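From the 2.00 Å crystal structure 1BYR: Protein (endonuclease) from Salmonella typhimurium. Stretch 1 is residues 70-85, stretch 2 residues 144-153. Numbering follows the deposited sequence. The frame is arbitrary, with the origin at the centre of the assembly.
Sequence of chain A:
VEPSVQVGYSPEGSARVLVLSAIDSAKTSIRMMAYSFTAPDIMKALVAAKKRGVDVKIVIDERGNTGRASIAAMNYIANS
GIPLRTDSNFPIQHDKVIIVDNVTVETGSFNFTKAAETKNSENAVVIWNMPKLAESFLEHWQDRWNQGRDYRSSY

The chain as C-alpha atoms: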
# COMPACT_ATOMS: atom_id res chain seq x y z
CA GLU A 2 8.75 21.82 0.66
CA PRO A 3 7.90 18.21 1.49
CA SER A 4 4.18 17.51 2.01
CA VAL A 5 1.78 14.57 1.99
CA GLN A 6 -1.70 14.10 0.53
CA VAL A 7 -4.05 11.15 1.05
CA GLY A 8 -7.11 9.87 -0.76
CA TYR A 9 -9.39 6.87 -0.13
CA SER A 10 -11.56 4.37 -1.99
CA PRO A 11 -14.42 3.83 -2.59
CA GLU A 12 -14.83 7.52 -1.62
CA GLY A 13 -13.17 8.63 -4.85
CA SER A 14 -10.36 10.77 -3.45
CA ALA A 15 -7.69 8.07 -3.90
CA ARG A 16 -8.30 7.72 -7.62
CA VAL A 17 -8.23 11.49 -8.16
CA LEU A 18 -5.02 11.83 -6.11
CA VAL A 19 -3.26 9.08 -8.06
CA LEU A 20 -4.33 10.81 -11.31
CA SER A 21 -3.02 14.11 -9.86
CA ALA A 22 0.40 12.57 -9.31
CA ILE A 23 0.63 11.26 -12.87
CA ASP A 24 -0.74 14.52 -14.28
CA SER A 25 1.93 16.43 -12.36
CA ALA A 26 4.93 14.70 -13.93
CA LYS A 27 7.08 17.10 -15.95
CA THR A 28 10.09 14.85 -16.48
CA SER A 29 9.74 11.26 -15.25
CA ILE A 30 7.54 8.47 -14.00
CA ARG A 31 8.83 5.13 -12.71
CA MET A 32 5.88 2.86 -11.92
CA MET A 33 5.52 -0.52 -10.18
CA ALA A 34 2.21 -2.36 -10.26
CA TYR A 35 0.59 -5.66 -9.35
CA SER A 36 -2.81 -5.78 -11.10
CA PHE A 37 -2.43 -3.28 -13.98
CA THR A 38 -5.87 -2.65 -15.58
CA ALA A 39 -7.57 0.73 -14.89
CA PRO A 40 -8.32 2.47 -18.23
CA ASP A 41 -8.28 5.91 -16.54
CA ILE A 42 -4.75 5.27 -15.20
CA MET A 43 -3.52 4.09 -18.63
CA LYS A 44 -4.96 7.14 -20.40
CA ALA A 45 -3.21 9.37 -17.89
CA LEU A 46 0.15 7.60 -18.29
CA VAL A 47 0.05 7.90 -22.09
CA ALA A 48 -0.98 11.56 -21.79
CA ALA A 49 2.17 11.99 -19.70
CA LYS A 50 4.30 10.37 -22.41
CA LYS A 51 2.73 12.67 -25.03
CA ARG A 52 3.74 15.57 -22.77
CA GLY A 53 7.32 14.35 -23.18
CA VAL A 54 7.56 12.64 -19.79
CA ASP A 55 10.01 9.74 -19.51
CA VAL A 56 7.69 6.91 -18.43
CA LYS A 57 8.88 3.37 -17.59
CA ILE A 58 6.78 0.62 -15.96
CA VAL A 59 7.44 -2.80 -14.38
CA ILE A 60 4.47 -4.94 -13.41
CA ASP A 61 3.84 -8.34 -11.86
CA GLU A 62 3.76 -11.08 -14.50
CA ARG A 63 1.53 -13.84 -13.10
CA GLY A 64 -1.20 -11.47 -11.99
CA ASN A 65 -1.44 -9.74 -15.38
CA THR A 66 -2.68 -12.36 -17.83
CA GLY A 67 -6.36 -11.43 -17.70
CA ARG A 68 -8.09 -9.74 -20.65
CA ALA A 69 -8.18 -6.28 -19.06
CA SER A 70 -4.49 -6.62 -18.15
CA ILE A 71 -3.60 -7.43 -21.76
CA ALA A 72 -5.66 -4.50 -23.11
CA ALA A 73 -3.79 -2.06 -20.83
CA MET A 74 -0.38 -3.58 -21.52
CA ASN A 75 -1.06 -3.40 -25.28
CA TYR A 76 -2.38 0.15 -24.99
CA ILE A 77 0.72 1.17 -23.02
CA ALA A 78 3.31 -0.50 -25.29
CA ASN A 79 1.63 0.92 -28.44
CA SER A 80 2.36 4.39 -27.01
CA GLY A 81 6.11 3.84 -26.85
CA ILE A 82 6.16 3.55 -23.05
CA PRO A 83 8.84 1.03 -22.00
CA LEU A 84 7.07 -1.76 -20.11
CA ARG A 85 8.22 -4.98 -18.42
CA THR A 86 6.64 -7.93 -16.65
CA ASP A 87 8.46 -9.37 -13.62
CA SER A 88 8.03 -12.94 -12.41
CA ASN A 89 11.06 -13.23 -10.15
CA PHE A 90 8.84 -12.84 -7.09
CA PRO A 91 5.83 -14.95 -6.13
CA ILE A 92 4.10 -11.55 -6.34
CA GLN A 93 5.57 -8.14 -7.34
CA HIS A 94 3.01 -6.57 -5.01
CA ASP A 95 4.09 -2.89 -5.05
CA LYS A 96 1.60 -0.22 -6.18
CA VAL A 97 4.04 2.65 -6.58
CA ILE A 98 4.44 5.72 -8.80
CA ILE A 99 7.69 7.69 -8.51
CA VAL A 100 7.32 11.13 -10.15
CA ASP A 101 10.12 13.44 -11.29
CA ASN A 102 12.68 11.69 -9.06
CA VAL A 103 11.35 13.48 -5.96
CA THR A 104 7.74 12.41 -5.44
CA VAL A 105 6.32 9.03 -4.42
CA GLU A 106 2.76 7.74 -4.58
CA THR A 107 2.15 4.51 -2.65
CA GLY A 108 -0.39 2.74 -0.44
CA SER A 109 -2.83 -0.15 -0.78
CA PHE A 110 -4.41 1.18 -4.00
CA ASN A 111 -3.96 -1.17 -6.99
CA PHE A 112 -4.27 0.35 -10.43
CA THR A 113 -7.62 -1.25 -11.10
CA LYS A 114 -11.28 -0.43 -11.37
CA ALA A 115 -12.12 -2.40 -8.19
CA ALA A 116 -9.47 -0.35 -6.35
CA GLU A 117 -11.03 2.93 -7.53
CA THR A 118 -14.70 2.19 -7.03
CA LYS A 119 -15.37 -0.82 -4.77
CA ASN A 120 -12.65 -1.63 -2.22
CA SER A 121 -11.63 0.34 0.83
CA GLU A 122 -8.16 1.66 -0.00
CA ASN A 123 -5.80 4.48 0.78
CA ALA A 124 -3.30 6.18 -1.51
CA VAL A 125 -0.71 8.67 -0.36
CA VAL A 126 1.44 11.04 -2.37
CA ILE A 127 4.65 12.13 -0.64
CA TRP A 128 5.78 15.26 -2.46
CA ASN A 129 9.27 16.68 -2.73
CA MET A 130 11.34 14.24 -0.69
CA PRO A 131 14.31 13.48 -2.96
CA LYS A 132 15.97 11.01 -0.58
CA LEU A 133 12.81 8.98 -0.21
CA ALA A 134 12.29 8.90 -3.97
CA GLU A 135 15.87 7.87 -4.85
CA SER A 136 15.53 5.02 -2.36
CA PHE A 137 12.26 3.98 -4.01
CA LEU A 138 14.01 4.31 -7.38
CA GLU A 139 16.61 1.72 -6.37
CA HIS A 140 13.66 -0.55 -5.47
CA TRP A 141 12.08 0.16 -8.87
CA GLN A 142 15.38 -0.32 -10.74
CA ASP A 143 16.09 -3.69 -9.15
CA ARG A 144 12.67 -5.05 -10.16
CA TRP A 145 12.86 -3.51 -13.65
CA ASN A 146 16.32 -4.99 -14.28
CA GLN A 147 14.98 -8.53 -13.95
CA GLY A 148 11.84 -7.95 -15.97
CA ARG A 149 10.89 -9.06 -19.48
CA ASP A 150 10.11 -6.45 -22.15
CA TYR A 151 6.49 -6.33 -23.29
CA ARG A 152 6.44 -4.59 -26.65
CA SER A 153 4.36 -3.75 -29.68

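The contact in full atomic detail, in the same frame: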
# COMPACT_ATOMS: atom_id res chain seq x y z
N SER A 70 -5.92 -6.84 -18.31
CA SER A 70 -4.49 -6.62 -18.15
C SER A 70 -3.84 -6.51 -19.53
O SER A 70 -3.07 -5.58 -19.79
CB SER A 70 -3.83 -7.76 -17.37
OG SER A 70 -4.19 -7.69 -16.00
N ILE A 71 -4.16 -7.45 -20.42
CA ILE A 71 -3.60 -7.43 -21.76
C ILE A 71 -3.96 -6.15 -22.55
O ILE A 71 -3.11 -5.56 -23.22
CB ILE A 71 -4.03 -8.70 -22.53
CG1 ILE A 71 -3.27 -9.90 -21.94
CG2 ILE A 71 -3.74 -8.54 -24.02
CD1 ILE A 71 -3.85 -11.24 -22.32
N ALA A 72 -5.21 -5.72 -22.44
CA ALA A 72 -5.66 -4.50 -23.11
C ALA A 72 -4.82 -3.30 -22.65
O ALA A 72 -4.38 -2.50 -23.47
CB ALA A 72 -7.14 -4.26 -22.81
N ALA A 73 -4.58 -3.18 -21.35
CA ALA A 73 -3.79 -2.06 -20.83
C ALA A 73 -2.33 -2.16 -21.24
O ALA A 73 -1.71 -1.17 -21.63
CB ALA A 73 -3.90 -2.00 -19.30
N MET A 74 -1.77 -3.36 -21.14
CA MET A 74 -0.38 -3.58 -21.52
C MET A 74 -0.20 -3.26 -23.00
O MET A 74 0.78 -2.61 -23.36
CB MET A 74 0.03 -5.03 -21.22
CG MET A 74 0.05 -5.40 -19.71
SD MET A 74 -0.16 -7.18 -19.34
CE MET A 74 1.46 -7.80 -19.72
N ASN A 75 -1.14 -3.68 -23.84
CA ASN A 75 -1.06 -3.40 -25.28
C ASN A 75 -1.19 -1.90 -25.53
O ASN A 75 -0.42 -1.30 -26.29
CB ASN A 75 -2.15 -4.15 -26.06
CG ASN A 75 -1.82 -5.61 -26.29
OD1 ASN A 75 -2.70 -6.41 -26.65
ND2 ASN A 75 -0.57 -5.97 -26.09
N TYR A 76 -2.17 -1.28 -24.88
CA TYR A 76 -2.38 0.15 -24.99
C TYR A 76 -1.11 0.91 -24.61
O TYR A 76 -0.67 1.81 -25.31
CB TYR A 76 -3.54 0.56 -24.08
CG TYR A 76 -3.83 2.04 -24.10
CD1 TYR A 76 -4.24 2.67 -25.26
CD2 TYR A 76 -3.70 2.80 -22.95
CE1 TYR A 76 -4.51 4.03 -25.27
CE2 TYR A 76 -3.96 4.14 -22.95
CZ TYR A 76 -4.36 4.76 -24.11
OH TYR A 76 -4.61 6.11 -24.11
N ILE A 77 -0.50 0.52 -23.49
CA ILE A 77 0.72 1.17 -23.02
C ILE A 77 1.93 0.97 -23.96
O ILE A 77 2.62 1.95 -24.29
CB ILE A 77 1.07 0.67 -21.58
CG1 ILE A 77 -0.02 1.11 -20.61
CG2 ILE A 77 2.42 1.20 -21.15
CD1 ILE A 77 -0.07 2.60 -20.36
N ALA A 78 2.19 -0.26 -24.39
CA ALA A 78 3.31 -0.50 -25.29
C ALA A 78 3.15 0.24 -26.63
O ALA A 78 4.11 0.80 -27.16
CB ALA A 78 3.48 -1.99 -25.53
N ASN A 79 1.93 0.25 -27.17
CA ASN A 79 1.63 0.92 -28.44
C ASN A 79 1.98 2.41 -28.40
O ASN A 79 2.19 3.03 -29.44
CB ASN A 79 0.15 0.77 -28.80
CG ASN A 79 -0.19 -0.64 -29.23
OD1 ASN A 79 0.63 -1.34 -29.81
ND2 ASN A 79 -1.40 -1.07 -28.94
N SER A 80 2.03 2.98 -27.19
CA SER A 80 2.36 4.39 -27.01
C SER A 80 3.86 4.66 -26.89
O SER A 80 4.26 5.80 -26.71
CB SER A 80 1.66 4.94 -25.77
OG SER A 80 0.26 4.85 -25.92
N GLY A 81 4.68 3.62 -26.96
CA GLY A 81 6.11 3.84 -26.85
C GLY A 81 6.60 3.90 -25.42
O GLY A 81 7.74 4.29 -25.17
N ILE A 82 5.76 3.53 -24.46
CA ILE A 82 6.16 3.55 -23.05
C ILE A 82 6.84 2.23 -22.73
O ILE A 82 6.22 1.16 -22.82
CB ILE A 82 4.95 3.69 -22.08
CG1 ILE A 82 4.50 5.15 -22.00
CG2 ILE A 82 5.35 3.21 -20.67
CD1 ILE A 82 3.08 5.31 -21.47
N PRO A 83 8.12 2.27 -22.34
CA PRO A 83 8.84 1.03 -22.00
C PRO A 83 8.15 0.27 -20.85
O PRO A 83 7.98 0.80 -19.75
CB PRO A 83 10.24 1.52 -21.64
CG PRO A 83 10.35 2.89 -22.31
CD PRO A 83 8.98 3.46 -22.22
N LEU A 84 7.76 -0.97 -21.11
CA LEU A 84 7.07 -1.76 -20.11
C LEU A 84 7.63 -3.18 -19.96
O LEU A 84 7.99 -3.83 -20.94
CB LEU A 84 5.58 -1.82 -20.46
CG LEU A 84 4.68 -2.82 -19.75
CD1 LEU A 84 4.29 -2.27 -18.37
CD2 LEU A 84 3.44 -3.07 -20.62
N ARG A 85 7.72 -3.64 -18.71
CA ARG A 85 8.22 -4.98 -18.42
C ARG A 85 7.37 -5.74 -17.41
O ARG A 85 6.76 -5.16 -16.51
CB ARG A 85 9.66 -4.92 -17.86
CG ARG A 85 10.71 -4.44 -18.83
CD ARG A 85 12.13 -4.67 -18.30
NE ARG A 85 13.12 -4.48 -19.35
CZ ARG A 85 14.42 -4.33 -19.13
NH1 ARG A 85 14.92 -4.35 -17.90
NH2 ARG A 85 15.24 -4.16 -20.17
N ARG A 144 13.76 -4.24 -9.62
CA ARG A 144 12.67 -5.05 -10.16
C ARG A 144 12.63 -4.94 -11.67
O ARG A 144 12.40 -5.92 -12.36
CB ARG A 144 11.34 -4.58 -9.56
CG ARG A 144 10.98 -5.20 -8.18
CD ARG A 144 12.18 -5.32 -7.23
NE ARG A 144 11.75 -5.68 -5.87
CZ ARG A 144 12.57 -5.85 -4.83
NH1 ARG A 144 13.88 -5.70 -4.98
NH2 ARG A 144 12.08 -6.13 -3.63
N TRP A 145 12.85 -3.73 -12.20
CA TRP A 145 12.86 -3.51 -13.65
C TRP A 145 13.97 -4.34 -14.32
O TRP A 145 13.74 -5.03 -15.32
CB TRP A 145 13.07 -2.02 -13.94
CG TRP A 145 13.43 -1.70 -15.36
CD1 TRP A 145 14.70 -1.54 -15.87
CD2 TRP A 145 12.54 -1.45 -16.45
NE1 TRP A 145 14.63 -1.22 -17.20
CE2 TRP A 145 13.32 -1.16 -17.59
CE3 TRP A 145 11.14 -1.46 -16.58
CZ2 TRP A 145 12.76 -0.87 -18.84
CZ3 TRP A 145 10.59 -1.17 -17.82
CH2 TRP A 145 11.39 -0.88 -18.93
N ASN A 146 15.17 -4.28 -13.75
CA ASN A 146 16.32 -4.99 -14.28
C ASN A 146 16.13 -6.49 -14.47
O ASN A 146 16.84 -7.10 -15.27
CB ASN A 146 17.55 -4.72 -13.41
CG ASN A 146 18.04 -3.28 -13.55
OD1 ASN A 146 17.61 -2.56 -14.44
ND2 ASN A 146 18.95 -2.88 -12.67
N GLN A 147 15.19 -7.10 -13.76
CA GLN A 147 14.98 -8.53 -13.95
C GLN A 147 13.63 -8.81 -14.59
O GLN A 147 13.07 -9.90 -14.44
CB GLN A 147 15.08 -9.27 -12.61
CG GLN A 147 14.19 -8.76 -11.54
CD GLN A 147 14.66 -9.20 -10.18
OE1 GLN A 147 14.86 -10.39 -9.93
NE2 GLN A 147 14.84 -8.25 -9.30
N GLY A 148 13.12 -7.81 -15.30
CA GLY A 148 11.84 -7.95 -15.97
C GLY A 148 12.01 -8.33 -17.43
O GLY A 148 13.13 -8.30 -17.97
N ARG A 149 10.90 -8.67 -18.07
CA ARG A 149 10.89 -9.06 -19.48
C ARG A 149 10.13 -7.99 -20.27
O ARG A 149 9.02 -7.62 -19.92
CB ARG A 149 10.17 -10.40 -19.63
CG ARG A 149 10.71 -11.32 -20.72
CD ARG A 149 10.62 -12.77 -20.27
NE ARG A 149 11.91 -13.30 -19.83
CZ ARG A 149 12.07 -14.47 -19.20
NH1 ARG A 149 11.02 -15.22 -18.92
NH2 ARG A 149 13.28 -14.88 -18.85
N ASP A 150 10.75 -7.48 -21.32
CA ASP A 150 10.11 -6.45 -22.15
C ASP A 150 8.76 -6.91 -22.67
O ASP A 150 8.59 -8.07 -23.03
CB ASP A 150 10.96 -6.14 -23.38
CG ASP A 150 12.07 -5.17 -23.10
OD1 ASP A 150 12.03 -4.42 -22.10
OD2 ASP A 150 13.02 -5.14 -23.91
N TYR A 151 7.78 -6.01 -22.69
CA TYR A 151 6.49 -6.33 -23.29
C TYR A 151 6.34 -5.24 -24.33
O TYR A 151 6.09 -4.08 -24.00
CB TYR A 151 5.33 -6.24 -22.30
CG TYR A 151 4.02 -6.69 -22.91
CD1 TYR A 151 3.63 -8.04 -22.88
CD2 TYR A 151 3.17 -5.78 -23.55
CE1 TYR A 151 2.43 -8.45 -23.45
CE2 TYR A 151 1.98 -6.19 -24.12
CZ TYR A 151 1.61 -7.52 -24.07
OH TYR A 151 0.42 -7.93 -24.63
N ARG A 152 6.49 -5.60 -25.60
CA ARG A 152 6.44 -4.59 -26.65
C ARG A 152 5.34 -4.76 -27.69
O ARG A 152 4.58 -5.72 -27.68
CB ARG A 152 7.80 -4.53 -27.38
CG ARG A 152 8.68 -3.35 -26.97
CD ARG A 152 10.11 -3.78 -26.63
NE ARG A 152 11.03 -2.64 -26.63
CZ ARG A 152 11.16 -1.77 -25.63
NH1 ARG A 152 10.41 -1.89 -24.53
NH2 ARG A 152 12.01 -0.76 -25.74
N SER A 153 5.30 -3.78 -28.58
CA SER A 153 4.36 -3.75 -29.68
C SER A 153 5.17 -3.30 -30.89
O SER A 153 5.12 -4.00 -31.91
CB SER A 153 3.21 -2.77 -29.39
OG SER A 153 2.13 -3.44 -28.75
O HOH W 1 7.87 -1.79 -23.93
O HOH W 2 15.00 -2.88 -22.76

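The guanidinium of Arg85 is engaged on nearly every side by the second stretch. It lies flat on the indole of Trp145, with planes at 11° and centres 4.0 Å apart; Arg85 CZ sits 4.0 Å from the centroid of the Trp145 five-membered ring, 30° off its normal, which places the cation over the π face. The chain leading to it joins in, since Arg85 CD stands 3.6 Å from the centroid of the Trp145 six-membered ring, only 4° off the normal. Stacking leaves the N-H groups free to bond in other directions: Arg85 NE donates to Asp150 OD1 (3.0 Å, 176°) in a salt bridge, and Arg85 NH1 to Trp145 O (2.9 Å, 158°). Arg85 NH1 and Trp145 NE1, 3.2 Å apart, are both donors, so that approach reflects stacking rather than a hydrogen bond. Water 2 accepts from Arg85 NH2 and donates to Asp150 OD2, closing a second path between the charges.

The backbones beneath run antiparallel. Arg85 and Asp150 form a non-hydrogen-bonded pair, CA to CA 4.4 Å, with both side chains on the same face, where their salt bridge forms. The neighbouring backbone bond runs from Tyr151 N to Leu84 O (2.8 Å, 155°), while water 1 links Leu84 N to Tyr151 O, bridging where no direct bond forms.

Tyr151 carries the contact to the helix. Its ring takes Met74 CE over one face, 4.1 Å from the centroid, and Ala78 CB at its edge, 4.3 Å from Tyr151 CD2; Leu84 CD2 lies 4.0 Å from that same CD2, adding apolar packing. Asn75 ND2 reaches Tyr151 OH at 2.6 Å, but the 117° angle makes this bond weak. Near the helix end, Ser153 OG donates to Asn79 OD1 (2.8 Å). Altogether the two stretches bury 806 Å², both sides summed.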